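Local coordinates for carboxymuconolactone decarboxylase family protein (Thermotoga maritima, PDB 1VKE) that may act as a peroxiredoxin-like oxidoreductase, possibly in the antioxidative response, as an all-helical member of the AhpD-like clan that assembles from six copies, at residues Leu63-Val68 and Ala95-Ala99; Val83-Asp89 and Leu118-Arg122. All blocks are in the same frame, centred on the assembly; numbering follows the deposited sequence.

Overall arrangement
The modelled chain has six helices, and the two contacts tie four of them together. From the N terminus, helix 15-28 and helix 35-46 come first; contact 1 then starts on helix 55-68, whose end leads through C71 to helix 72-84, which carries the disulfide partner C74. Contact 2 starts at the end of that helix and runs through the turn before helix 89-103. Contact 1 closes on 95-99 of helix 89-103, and contact 2 closes later, on 118-122 of helix 108-127. The two loops therefore cross, since their segments alternate along the chain. Their centres lie 15 Å apart, and the nearest atoms stay about 6 Å from each other without touching.

Contact 1 of 2, residues Leu63-Val68 and Ala95-Ala99; sequences LVASTV and ALDIA
Segments 63-68 and 95-99 are helical pieces of the all-helical AhpD-like fold that run in the same general direction, their axes 35° apart and 8.8 Å at closest approach. The backbones come nearest at V68 and A99, with CA atoms 5.2 Å apart, a spacing that the small A99 permits. No hydrogen bond crosses this buried interface. A99 CB lies 3.6 Å from T67 CG2 and also touches V68 CG1. On the neighbouring turn V64 CG2 lies 3.8 Å from A95 CB. L96 reaches across with one branch: its CD2 approaches L63 CG and also T67 OG1, the T67 and L96 side chains lying roughly perpendicular. T67 has OG1 beside its own backbone N (chi1 -58°), which returns the hydroxyl to the helix and leaves CG2 for A99. A serine in its place would lose CG2 and is likely to leave a gap beside the A99 methyl. I75 of helix 72-84 touches L63 and T67, and L69 of a neighbouring subunit packs on V68. The T67 hydroxyl OG1 donates to L63 O at 2.7 Å from above the carbonyl plane, while T67 N reaches the same oxygen from the opposite face.

Contact 2 of 2, residues Val83-Asp89 and Leu118-Arg122; sequences VQEGASD and LEELR
R122 of helix 108-127 reaches across to the turn after helix 72-84 and to D89, the first residue of helix 89-103; its guanidinium meets the backbone of A87 and the D89 carboxylate. The tightly packed side is buried and apolar: V83 CG2 lies 3.8 Å from L118 CD1 and 3.9 Å from L121 CD1, and the same methyl sits over one face of the guanidinium, off-centre, near the edge of the group. I92 of helix 89-103 touches A87, L118 and R122. Against this cluster stands the looser, partly exposed side with D89, R122 and a bridging water, where the two charged side chains run alongside each other with reversed sense. R122 NE donates to D89 OD1 at 2.8 Å and R122 NH2 to that same oxygen at 3.0 Å, a side-on, two-nitrogen grip on one atom. Both come from one face of the carboxylate, whose plane is turned 44° from the guanidinium. The arginine chain bends at chi2 (-54°) on its way there. R122 NH2 also donates to A87 O (2.9 Å, 164°), close to straight. The water accepts from R122 NH1 and donates to V83 O and A87 O, linking the arginine to the helix end, where G86, with positive phi, is the C-prime residue of a Schellman motif. R122 NH1 makes a second salt bridge, to E125. Held in its plane by D89, A87 O and the water, the guanidinium is probably hindered from turning, and with two carboxylates beside it the arginine probably keeps its positive charge while tying helix 108-127 to the turn and the start of helix 89-103.

Contact 1 of 2, residues Leu63-Val68 and Ala95-Ala99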
loop_
_atom_site.group_PDB
_atom_site.type_symbol
_atom_site.label_atom_id
_atom_site.label_comp_id
_atom_site.label_asym_id
_atom_site.label_seq_id
_atom_site.Cartn_x
_atom_site.Cartn_y
_atom_site.Cartn_z
ATOM N N LEU E 63 7.350 -1.898 14.910
ATOM C CA LEU E 63 6.177 -1.028 15.149
ATOM C C LEU E 63 6.071 0.042 14.064
ATOM O O LEU E 63 4.976 0.280 13.489
ATOM C CB LEU E 63 6.266 -0.375 16.533
ATOM C CG LEU E 63 5.151 0.593 16.909
ATOM C CD1 LEU E 63 3.823 -0.083 16.923
ATOM C CD2 LEU E 63 5.397 1.183 18.289
ATOM N N VAL E 64 7.184 0.704 13.770
ATOM C CA VAL E 64 7.202 1.727 12.725
ATOM C C VAL E 64 6.766 1.117 11.388
ATOM O O VAL E 64 5.903 1.679 10.694
ATOM C CB VAL E 64 8.599 2.410 12.622
ATOM C CG1 VAL E 64 8.702 3.290 11.375
ATOM C CG2 VAL E 64 8.814 3.233 13.886
ATOM N N ALA E 65 7.387 -0.011 11.003
ATOM C CA ALA E 65 7.084 -0.627 9.704
ATOM C C ALA E 65 5.596 -1.015 9.643
ATOM O O ALA E 65 4.931 -0.762 8.614
ATOM C CB ALA E 65 7.944 -1.841 9.469
ATOM N N SER E 66 5.087 -1.611 10.707
ATOM C CA SER E 66 3.685 -2.092 10.769
ATOM C C SER E 66 2.705 -0.934 10.735
ATOM O O SER E 66 1.613 -1.082 10.235
ATOM C CB SER E 66 3.479 -2.877 12.083
ATOM O OG SER E 66 4.323 -4.034 12.124
ATOM N N THR E 67 3.079 0.214 11.292
ATOM C CA THR E 67 2.215 1.382 11.287
ATOM C C THR E 67 2.147 2.065 9.919
ATOM O O THR E 67 1.070 2.407 9.446
ATOM C CB THR E 67 2.670 2.377 12.387
ATOM O OG1 THR E 67 2.643 1.719 13.656
ATOM C CG2 THR E 67 1.711 3.578 12.472
ATOM N N VAL E 68 3.287 2.297 9.259
ATOM C CA VAL E 68 3.246 2.954 7.973
ATOM C C VAL E 68 2.563 2.061 6.917
ATOM O O VAL E 68 1.996 2.560 5.912
ATOM C CB VAL E 68 4.634 3.418 7.415
ATOM C CG1 VAL E 68 5.257 4.418 8.336
ATOM C CG2 VAL E 68 5.544 2.264 7.122
ATOM N N ALA E 95 8.490 7.042 18.105
ATOM C CA ALA E 95 8.461 6.147 16.951
ATOM C C ALA E 95 7.198 6.283 16.130
ATOM O O ALA E 95 7.254 6.312 14.892
ATOM C CB ALA E 95 8.628 4.713 17.419
ATOM N N LEU E 96 6.035 6.370 16.782
ATOM C CA LEU E 96 4.779 6.467 16.066
ATOM C C LEU E 96 4.719 7.795 15.272
ATOM O O LEU E 96 4.074 7.856 14.224
ATOM C CB LEU E 96 3.576 6.332 17.017
ATOM C CG LEU E 96 3.295 4.950 17.623
ATOM C CD1 LEU E 96 2.257 5.022 18.757
ATOM C CD2 LEU E 96 2.859 3.971 16.521
ATOM N N ASP E 97 5.342 8.842 15.804
ATOM C CA ASP E 97 5.383 10.153 15.118
ATOM C C ASP E 97 6.123 10.063 13.782
ATOM O O ASP E 97 5.708 10.671 12.790
ATOM C CB ASP E 97 6.072 11.198 15.969
ATOM C CG ASP E 97 5.168 11.850 16.979
ATOM O OD1 ASP E 97 3.926 11.772 16.841
ATOM O OD2 ASP E 97 5.658 12.530 17.920
ATOM N N ILE E 98 7.195 9.268 13.737
ATOM C CA ILE E 98 7.920 9.022 12.490
ATOM C C ILE E 98 7.000 8.323 11.511
ATOM O O ILE E 98 6.899 8.702 10.353
ATOM C CB ILE E 98 9.226 8.214 12.754
ATOM C CG1 ILE E 98 10.289 9.104 13.414
ATOM C CG2 ILE E 98 9.761 7.658 11.483
ATOM C CD1 ILE E 98 11.449 8.374 14.078
ATOM N N ALA E 99 6.331 7.276 11.968
ATOM C CA ALA E 99 5.371 6.559 11.128
ATOM C C ALA E 99 4.254 7.466 10.584
ATOM O O ALA E 99 3.869 7.374 9.421
ATOM C CB ALA E 99 4.742 5.399 11.901
#

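Contact 2 of 2, residues Val83-Asp89 and Leu118-Arg122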
loop_
_atom_site.group_PDB
_atom_site.type_symbol
_atom_site.label_atom_id
_atom_site.label_comp_id
_atom_site.label_asym_id
_atom_site.label_seq_id
_atom_site.Cartn_x
_atom_site.Cartn_y
_atom_site.Cartn_z
ATOM N N VAL E 83 6.370 -3.077 24.985
ATOM C CA VAL E 83 6.047 -2.985 26.429
ATOM C C VAL E 83 6.810 -4.021 27.257
ATOM O O VAL E 83 7.442 -3.701 28.301
ATOM C CB VAL E 83 4.511 -3.108 26.649
ATOM C CG1 VAL E 83 4.137 -3.302 28.111
ATOM C CG2 VAL E 83 3.820 -1.871 26.069
ATOM N N GLN E 84 6.803 -5.262 26.778
ATOM C CA GLN E 84 7.538 -6.354 27.456
ATOM C C GLN E 84 9.025 -6.051 27.614
ATOM O O GLN E 84 9.627 -6.406 28.616
ATOM C CB GLN E 84 7.371 -7.685 26.715
ATOM C CG GLN E 84 5.952 -8.272 26.798
ATOM C CD GLN E 84 5.779 -9.571 26.013
ATOM O OE1 GLN E 84 6.383 -9.749 24.955
ATOM N NE2 GLN E 84 4.958 -10.487 26.545
ATOM N N GLU E 85 9.599 -5.400 26.616
ATOM C CA GLU E 85 11.012 -5.058 26.597
ATOM C C GLU E 85 11.314 -3.713 27.255
ATOM O O GLU E 85 12.444 -3.217 27.172
ATOM C CB GLU E 85 11.538 -5.077 25.166
ATOM C CG GLU E 85 11.526 -6.428 24.498
ATOM C CD GLU E 85 12.440 -7.458 25.163
ATOM O OE1 GLU E 85 13.405 -7.078 25.876
ATOM O OE2 GLU E 85 12.180 -8.653 24.938
ATOM N N GLY E 86 10.323 -3.135 27.933
ATOM C CA GLY E 86 10.563 -1.984 28.806
ATOM C C GLY E 86 10.551 -0.647 28.087
ATOM O O GLY E 86 11.031 0.344 28.626
ATOM N N ALA E 87 9.993 -0.594 26.874
ATOM C CA ALA E 87 9.863 0.694 26.202
ATOM C C ALA E 87 8.902 1.591 26.961
ATOM O O ALA E 87 7.894 1.102 27.464
ATOM C CB ALA E 87 9.391 0.537 24.771
ATOM N N SER E 88 9.214 2.882 27.021
ATOM C CA SER E 88 8.313 3.884 27.638
ATOM C C SER E 88 7.296 4.392 26.649
ATOM O O SER E 88 7.496 4.306 25.433
ATOM C CB SER E 88 9.116 5.068 28.158
ATOM O OG SER E 88 9.647 5.833 27.087
ATOM N N ASP E 89 6.191 4.961 27.149
ATOM C CA ASP E 89 5.205 5.602 26.248
ATOM C C ASP E 89 5.853 6.694 25.404
ATOM O O ASP E 89 5.535 6.771 24.205
ATOM C CB ASP E 89 4.007 6.197 26.994
ATOM C CG ASP E 89 3.055 5.125 27.540
ATOM O OD1 ASP E 89 3.262 3.916 27.275
ATOM O OD2 ASP E 89 2.033 5.413 28.218
ATOM N N LEU E 118 -2.270 0.420 23.581
ATOM C CA LEU E 118 -1.205 0.702 24.550
ATOM C C LEU E 118 -1.817 1.025 25.920
ATOM O O LEU E 118 -1.333 0.553 26.964
ATOM C CB LEU E 118 -0.347 1.841 24.062
ATOM C CG LEU E 118 0.797 2.301 24.964
ATOM C CD1 LEU E 118 1.760 1.171 25.230
ATOM C CD2 LEU E 118 1.509 3.491 24.362
ATOM N N GLU E 119 -2.904 1.785 25.918
ATOM C CA GLU E 119 -3.585 2.112 27.201
ATOM C C GLU E 119 -4.072 0.858 27.887
ATOM O O GLU E 119 -3.948 0.738 29.142
ATOM C CB GLU E 119 -4.678 3.136 26.975
ATOM C CG GLU E 119 -4.024 4.490 26.790
ATOM C CD GLU E 119 -4.969 5.604 26.384
ATOM O OE1 GLU E 119 -6.178 5.345 26.230
ATOM O OE2 GLU E 119 -4.466 6.749 26.216
ATOM N N GLU E 120 -4.613 -0.083 27.114
ATOM C CA GLU E 120 -5.046 -1.367 27.670
ATOM C C GLU E 120 -3.876 -2.135 28.301
ATOM O O GLU E 120 -4.005 -2.677 29.419
ATOM C CB GLU E 120 -5.702 -2.223 26.580
ATOM C CG GLU E 120 -6.330 -3.506 27.090
ATOM C CD GLU E 120 -6.954 -4.341 25.962
ATOM O OE1 GLU E 120 -7.223 -3.767 24.857
ATOM O OE2 GLU E 120 -7.162 -5.563 26.192
ATOM N N LEU E 121 -2.730 -2.159 27.616
ATOM C CA LEU E 121 -1.540 -2.828 28.151
ATOM C C LEU E 121 -1.052 -2.151 29.449
ATOM O O LEU E 121 -0.667 -2.827 30.389
ATOM C CB LEU E 121 -0.398 -2.818 27.129
ATOM C CG LEU E 121 -0.714 -3.573 25.830
ATOM C CD1 LEU E 121 0.409 -3.405 24.832
ATOM C CD2 LEU E 121 -0.982 -5.031 26.101
ATOM N N ARG E 122 -1.044 -0.828 29.470
ATOM C CA ARG E 122 -0.618 -0.081 30.688
ATOM C C ARG E 122 -1.556 -0.348 31.865
ATOM O O ARG E 122 -1.105 -0.429 33.011
ATOM C CB ARG E 122 -0.468 1.417 30.432
ATOM C CG ARG E 122 0.693 1.781 29.466
ATOM C CD ARG E 122 2.039 1.227 29.863
ATOM N NE ARG E 122 3.075 1.700 28.946
ATOM C CZ ARG E 122 4.286 1.175 28.828
ATOM N NH1 ARG E 122 4.659 0.156 29.572
ATOM N NH2 ARG E 122 5.119 1.699 27.938
HETATM O O HOH W 1 7.316 -1.065 29.149
#